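Local coordinates for protein luciferase-like monooxygenase (PDB 4US5) that probably acts as a flavin-dependent monooxygenase of the bacterial luciferase-like family, using molecular oxygen to oxidise a substrate, at residues S177-A182 and M203-A208; V312-H317 and R324-L329. All coordinates share one frame; numbering follows the deposited sequence.

Interaction 1: residues S177-A182 and M203-A208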
loop_
_atom_site.group_PDB
_atom_site.type_symbol
_atom_site.label_atom_id
_atom_site.label_comp_id
_atom_site.label_asym_id
_atom_site.label_seq_id
_atom_site.Cartn_x
_atom_site.Cartn_y
_atom_site.Cartn_z
ATOM N N SER B 177 -13.543 -24.077 2.781
ATOM C CA SER B 177 -13.390 -22.814 2.034
ATOM C C SER B 177 -14.043 -22.910 0.679
ATOM O O SER B 177 -14.586 -21.943 0.170
ATOM C CB SER B 177 -11.871 -22.444 1.907
ATOM O OG SER B 177 -11.160 -23.442 1.202
ATOM N N ALA B 178 -13.942 -24.083 0.067
ATOM C CA ALA B 178 -14.502 -24.311 -1.228
ATOM C C ALA B 178 -16.058 -24.213 -1.158
ATOM O O ALA B 178 -16.681 -23.704 -2.073
ATOM C CB ALA B 178 -14.067 -25.677 -1.753
ATOM N N GLU B 179 -16.639 -24.728 -0.067
ATOM C CA GLU B 179 -18.092 -24.592 0.201
ATOM C C GLU B 179 -18.488 -23.146 0.334
ATOM O O GLU B 179 -19.500 -22.714 -0.197
ATOM C CB GLU B 179 -18.481 -25.356 1.483
ATOM C CG GLU B 179 -18.508 -26.863 1.286
ATOM C CD GLU B 179 -18.531 -27.672 2.593
ATOM O OE1 GLU B 179 -18.467 -27.088 3.703
ATOM O OE2 GLU B 179 -18.598 -28.922 2.496
ATOM N N ALA B 180 -17.665 -22.372 1.037
ATOM C CA ALA B 180 -17.949 -20.946 1.228
ATOM C C ALA B 180 -17.868 -20.169 -0.081
ATOM O O ALA B 180 -18.760 -19.395 -0.408
ATOM C CB ALA B 180 -17.018 -20.353 2.266
ATOM N N ALA B 181 -16.823 -20.437 -0.874
ATOM C CA ALA B 181 -16.680 -19.791 -2.156
ATOM C C ALA B 181 -17.839 -20.123 -3.062
ATOM O O ALA B 181 -18.348 -19.268 -3.798
ATOM C CB ALA B 181 -15.373 -20.214 -2.819
ATOM N N ALA B 182 -18.261 -21.393 -3.030
ATOM C CA ALA B 182 -19.429 -21.832 -3.806
ATOM C C ALA B 182 -20.705 -21.104 -3.380
ATOM O O ALA B 182 -21.420 -20.552 -4.207
ATOM C CB ALA B 182 -19.613 -23.329 -3.649
HETATM N N MSE B 203 -12.118 -29.089 -5.104
HETATM C CA MSE B 203 -12.426 -28.532 -6.391
HETATM C C MSE B 203 -13.750 -29.102 -6.916
HETATM O O MSE B 203 -14.529 -28.397 -7.548
HETATM C CB MSE B 203 -11.272 -28.722 -7.354
HETATM C CG MSE B 203 -10.005 -27.976 -6.851
HETATM SE SE MSE B 203 -10.197 -26.033 -7.178
HETATM C CE MSE B 203 -9.439 -25.993 -8.988
ATOM N N ASP B 204 -14.007 -30.381 -6.646
ATOM C CA ASP B 204 -15.337 -30.986 -6.985
ATOM C C ASP B 204 -16.458 -30.267 -6.244
ATOM O O ASP B 204 -17.463 -29.904 -6.850
ATOM C CB ASP B 204 -15.357 -32.475 -6.622
ATOM C CG ASP B 204 -14.613 -33.340 -7.636
ATOM O OD1 ASP B 204 -14.276 -32.836 -8.716
ATOM O OD2 ASP B 204 -14.362 -34.538 -7.335
ATOM N N THR B 205 -16.271 -30.072 -4.943
ATOM C CA THR B 205 -17.248 -29.414 -4.073
ATOM C C THR B 205 -17.543 -27.991 -4.494
ATOM O O THR B 205 -18.717 -27.566 -4.560
ATOM C CB THR B 205 -16.771 -29.427 -2.616
ATOM O OG1 THR B 205 -16.702 -30.786 -2.176
ATOM C CG2 THR B 205 -17.718 -28.676 -1.697
ATOM N N TYR B 206 -16.491 -27.242 -4.820
ATOM C CA TYR B 206 -16.650 -25.883 -5.318
ATOM C C TYR B 206 -17.583 -25.827 -6.526
ATOM O O TYR B 206 -18.519 -25.012 -6.574
ATOM C CB TYR B 206 -15.277 -25.278 -5.716
ATOM C CG TYR B 206 -15.382 -23.947 -6.377
ATOM C CD1 TYR B 206 -15.944 -22.861 -5.706
ATOM C CD2 TYR B 206 -14.871 -23.727 -7.632
ATOM C CE1 TYR B 206 -16.032 -21.609 -6.309
ATOM C CE2 TYR B 206 -14.952 -22.485 -8.234
ATOM C CZ TYR B 206 -15.525 -21.430 -7.572
ATOM O OH TYR B 206 -15.593 -20.196 -8.191
ATOM N N ARG B 207 -17.318 -26.675 -7.498
ATOM C CA ARG B 207 -18.096 -26.723 -8.719
ATOM C C ARG B 207 -19.514 -27.216 -8.479
ATOM O O ARG B 207 -20.457 -26.618 -8.984
ATOM C CB ARG B 207 -17.408 -27.571 -9.781
ATOM C CG ARG B 207 -16.212 -26.849 -10.398
ATOM C CD ARG B 207 -15.476 -27.706 -11.384
ATOM N NE ARG B 207 -14.858 -28.833 -10.708
ATOM C CZ ARG B 207 -14.322 -29.863 -11.327
ATOM N NH1 ARG B 207 -14.302 -29.904 -12.661
ATOM N NH2 ARG B 207 -13.784 -30.849 -10.613
ATOM N N ALA B 208 -19.656 -28.291 -7.719
ATOM C CA ALA B 208 -20.993 -28.894 -7.455
ATOM C C ALA B 208 -21.933 -27.962 -6.665
ATOM O O ALA B 208 -23.097 -27.799 -7.035
ATOM C CB ALA B 208 -20.830 -30.194 -6.722
#
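Tyr206 packs against Ala178, Ala181 and Ala182, whose short side chains allow two nearly parallel helices to approach with axes 8.0 Å apart at 19°. The apolar contacts dominate. The Tyr206 CB methylene faces the Ala178 CB methyl at 4.2 Å. With CG anti to the backbone N (chi1 173°), the ring extends along the alanine surface, where its CE1 meets Ala181 CB obliquely at 3.8 Å. The Ala178 carbonyl oxygen and the Ala182 amide lie at the ring edge, near its plane. Ala182 CB also packs against the Tyr206 carbonyl O at 3.5 Å. Alanine suits all three places: a single methyl fits the narrow gap between the helices and still touches Tyr206. Toward the more exposed side, the aliphatic part of Glu179 covers a threonine methyl, Glu179 CG lying 3.6 Å from Thr205 CG2, while Thr205 OG1 bonds to Glu201 O. No hydrogen bond joins the segments; the polar tip of Tyr206 instead bonds to Leu186 O and Arg220 N. In this alpha/beta barrel, helices 175-184 and 199-209 are neighbours in the outer layer. Strand 188-191 runs between them in sequence, and its Tyr188 touches Ala178, Ala181 and the Tyr206 ring.

Interaction 2: residues V312-H317 and R324-L329. With NA (sodium ion), chain M.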
loop_
_atom_site.group_PDB
_atom_site.type_symbol
_atom_site.label_atom_id
_atom_site.label_comp_id
_atom_site.label_asym_id
_atom_site.label_seq_id
_atom_site.Cartn_x
_atom_site.Cartn_y
_atom_site.Cartn_z
ATOM N N VAL B 312 1.162 -20.378 -10.048
ATOM C CA VAL B 312 2.427 -21.082 -9.910
ATOM C C VAL B 312 3.292 -20.436 -8.876
ATOM O O VAL B 312 3.778 -19.280 -9.053
ATOM C CB VAL B 312 3.193 -21.167 -11.237
ATOM C CG1 VAL B 312 4.527 -21.878 -11.070
ATOM C CG2 VAL B 312 2.335 -21.868 -12.313
ATOM N N VAL B 313 3.527 -21.191 -7.823
ATOM C CA VAL B 313 4.308 -20.780 -6.673
ATOM C C VAL B 313 5.672 -21.460 -6.837
ATOM O O VAL B 313 5.780 -22.568 -7.407
ATOM C CB VAL B 313 3.643 -21.283 -5.364
ATOM C CG1 VAL B 313 4.430 -20.905 -4.141
ATOM C CG2 VAL B 313 2.220 -20.765 -5.246
ATOM N N SER B 314 6.714 -20.816 -6.322
ATOM C CA SER B 314 8.037 -21.400 -6.330
ATOM C C SER B 314 8.798 -21.141 -5.018
ATOM O O SER B 314 8.585 -20.128 -4.337
ATOM C CB SER B 314 8.817 -20.911 -7.544
ATOM O OG SER B 314 8.872 -19.481 -7.579
HETATM N N MSE B 315 9.671 -22.085 -4.670
HETATM C CA MSE B 315 10.552 -21.970 -3.509
HETATM C C MSE B 315 11.935 -22.311 -4.009
HETATM O O MSE B 315 12.476 -23.354 -3.689
HETATM C CB MSE B 315 10.107 -22.933 -2.428
HETATM C CG MSE B 315 8.965 -22.377 -1.580
HETATM SE SE MSE B 315 7.255 -22.662 -2.465
HETATM C CE MSE B 315 6.038 -22.316 -0.965
ATOM N N ILE B 316 12.509 -21.411 -4.811
ATOM C CA ILE B 316 13.745 -21.647 -5.524
ATOM C C ILE B 316 14.785 -20.645 -5.008
ATOM O O ILE B 316 14.506 -19.448 -4.878
ATOM C CB ILE B 316 13.532 -21.508 -7.047
ATOM C CG1 ILE B 316 12.662 -22.674 -7.562
ATOM C CG2 ILE B 316 14.843 -21.474 -7.782
ATOM C CD1 ILE B 316 12.222 -22.570 -9.016
ATOM N N HIS B 317 15.976 -21.141 -4.708
ATOM C CA HIS B 317 16.995 -20.320 -4.057
ATOM C C HIS B 317 17.520 -19.228 -5.000
ATOM O O HIS B 317 17.682 -18.073 -4.601
ATOM C CB HIS B 317 18.159 -21.183 -3.588
ATOM C CG HIS B 317 19.304 -20.394 -3.043
ATOM N ND1 HIS B 317 20.383 -20.037 -3.811
ATOM C CD2 HIS B 317 19.512 -19.846 -1.818
ATOM C CE1 HIS B 317 21.214 -19.302 -3.090
ATOM N NE2 HIS B 317 20.717 -19.186 -1.869
ATOM N N ARG B 324 14.180 -19.153 -15.070
ATOM C CA ARG B 324 14.201 -20.275 -16.019
ATOM C C ARG B 324 12.958 -21.148 -15.893
ATOM O O ARG B 324 12.356 -21.536 -16.905
ATOM C CB ARG B 324 15.480 -21.163 -15.897
ATOM C CG ARG B 324 16.619 -20.718 -16.818
ATOM C CD ARG B 324 17.811 -21.656 -16.874
ATOM N NE ARG B 324 18.513 -21.720 -15.608
ATOM C CZ ARG B 324 19.513 -20.907 -15.254
ATOM N NH1 ARG B 324 19.969 -19.980 -16.096
ATOM N NH2 ARG B 324 20.090 -21.055 -14.074
ATOM N N SER B 325 12.616 -21.490 -14.660
ATOM C CA SER B 325 11.441 -22.325 -14.395
ATOM C C SER B 325 10.193 -21.720 -15.001
ATOM O O SER B 325 9.463 -22.384 -15.750
ATOM C CB SER B 325 11.297 -22.598 -12.876
ATOM O OG SER B 325 10.204 -23.487 -12.612
ATOM N N TYR B 326 9.968 -20.411 -14.781
ATOM C CA TYR B 326 8.815 -19.770 -15.312
ATOM C C TYR B 326 8.837 -19.608 -16.835
ATOM O O TYR B 326 7.794 -19.636 -17.470
ATOM C CB TYR B 326 8.556 -18.401 -14.591
ATOM C CG TYR B 326 7.995 -18.562 -13.208
ATOM C CD1 TYR B 326 8.824 -18.687 -12.115
ATOM C CD2 TYR B 326 6.613 -18.568 -12.977
ATOM C CE1 TYR B 326 8.314 -18.842 -10.821
ATOM C CE2 TYR B 326 6.105 -18.730 -11.683
ATOM C CZ TYR B 326 6.962 -18.869 -10.620
ATOM O OH TYR B 326 6.442 -18.970 -9.310
ATOM N N ARG B 327 10.029 -19.373 -17.404
ATOM C CA ARG B 327 10.203 -19.310 -18.857
ATOM C C ARG B 327 9.869 -20.650 -19.511
ATOM O O ARG B 327 9.137 -20.708 -20.474
ATOM C CB ARG B 327 11.650 -18.981 -19.203
ATOM C CG ARG B 327 11.966 -17.533 -19.159
ATOM C CD ARG B 327 13.134 -17.234 -20.112
ATOM N NE ARG B 327 13.753 -15.983 -19.777
ATOM C CZ ARG B 327 13.405 -14.824 -20.325
ATOM N NH1 ARG B 327 12.448 -14.782 -21.247
ATOM N NH2 ARG B 327 14.019 -13.700 -19.947
ATOM N N LEU B 328 10.392 -21.709 -18.946
ATOM C CA LEU B 328 10.160 -23.069 -19.491
ATOM C C LEU B 328 8.701 -23.459 -19.399
ATOM O O LEU B 328 8.135 -24.046 -20.338
ATOM C CB LEU B 328 11.020 -24.093 -18.764
ATOM C CG LEU B 328 12.511 -24.023 -18.978
ATOM C CD1 LEU B 328 13.209 -24.925 -17.984
ATOM C CD2 LEU B 328 12.899 -24.379 -20.429
ATOM N N LEU B 329 8.031 -23.055 -18.310
ATOM C CA LEU B 329 6.606 -23.315 -18.177
ATOM C C LEU B 329 5.746 -22.572 -19.217
ATOM O O LEU B 329 4.794 -23.131 -19.760
ATOM C CB LEU B 329 6.100 -22.958 -16.757
ATOM C CG LEU B 329 6.452 -23.902 -15.639
ATOM C CD1 LEU B 329 6.136 -23.257 -14.275
ATOM C CD2 LEU B 329 5.681 -25.199 -15.826
HETATM NA NA NA M . 11.074 -18.995 -5.391
HETATM O O HOH W 1 12.936 -17.146 -4.946
#
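Val312 and Tyr326 have their CA atoms 8.5 Å apart, and Ser314 and Ser325 8.8 Å, as the end of a strand and the loop after it pass beside a helix. The Tyr326 hydroxyl bridges that gap. It donates to Val312 O at 2.7 Å, approaching from well above the carbonyl plane (53° out of it), and accepts from Ser314 OG at 3.0 Å. Both partners lie near the plane of the ring, at its edge. Tyrosine suits this buried place because its hydroxyl gives and takes at once at the end of an apolar ring. Ser314 OG, at chi1 56°, sits between the backbone N and carbonyl carbon and also bonds to Arg322 NE. Apolar contacts flank the bonds: Val312 CG1 touches Tyr326 CE2 at 3.6 Å and meets Leu329 CD1 tip to tip at 3.8 Å. Beyond the strand, Ser314 O binds a sodium ion at 2.9 Å, and a water on that ion donates to Ile316 O. Strand 309-313 runs between parallel strands 6-11 and 221-229. Val312 and Leu329 both rest on Val227, while Tyr326 touches Leu31 of helix 21-38, the adjacent helix of the outer layer.

Both contacts involve the helices wrapped round a TIM barrel, but in different ways: interaction 1 lies within that layer, helix to helix, whereas interaction 2 joins a barrel strand and its following loop to the helix that comes next. They follow one another along the chain on opposite sides of its centre, with contact centres 28 Å apart and nearest atoms about 12 Å apart. Strand 221-229 is touched by both: Met203 and Tyr206 reach Pro221 at its start, Val312 and Leu329 reach Val227 near its end. Interaction 2 includes sodium-site residues Ser314 and Ile316; in interaction 1 the Ala181 side chain is about 14 Å from a bound sodium ion.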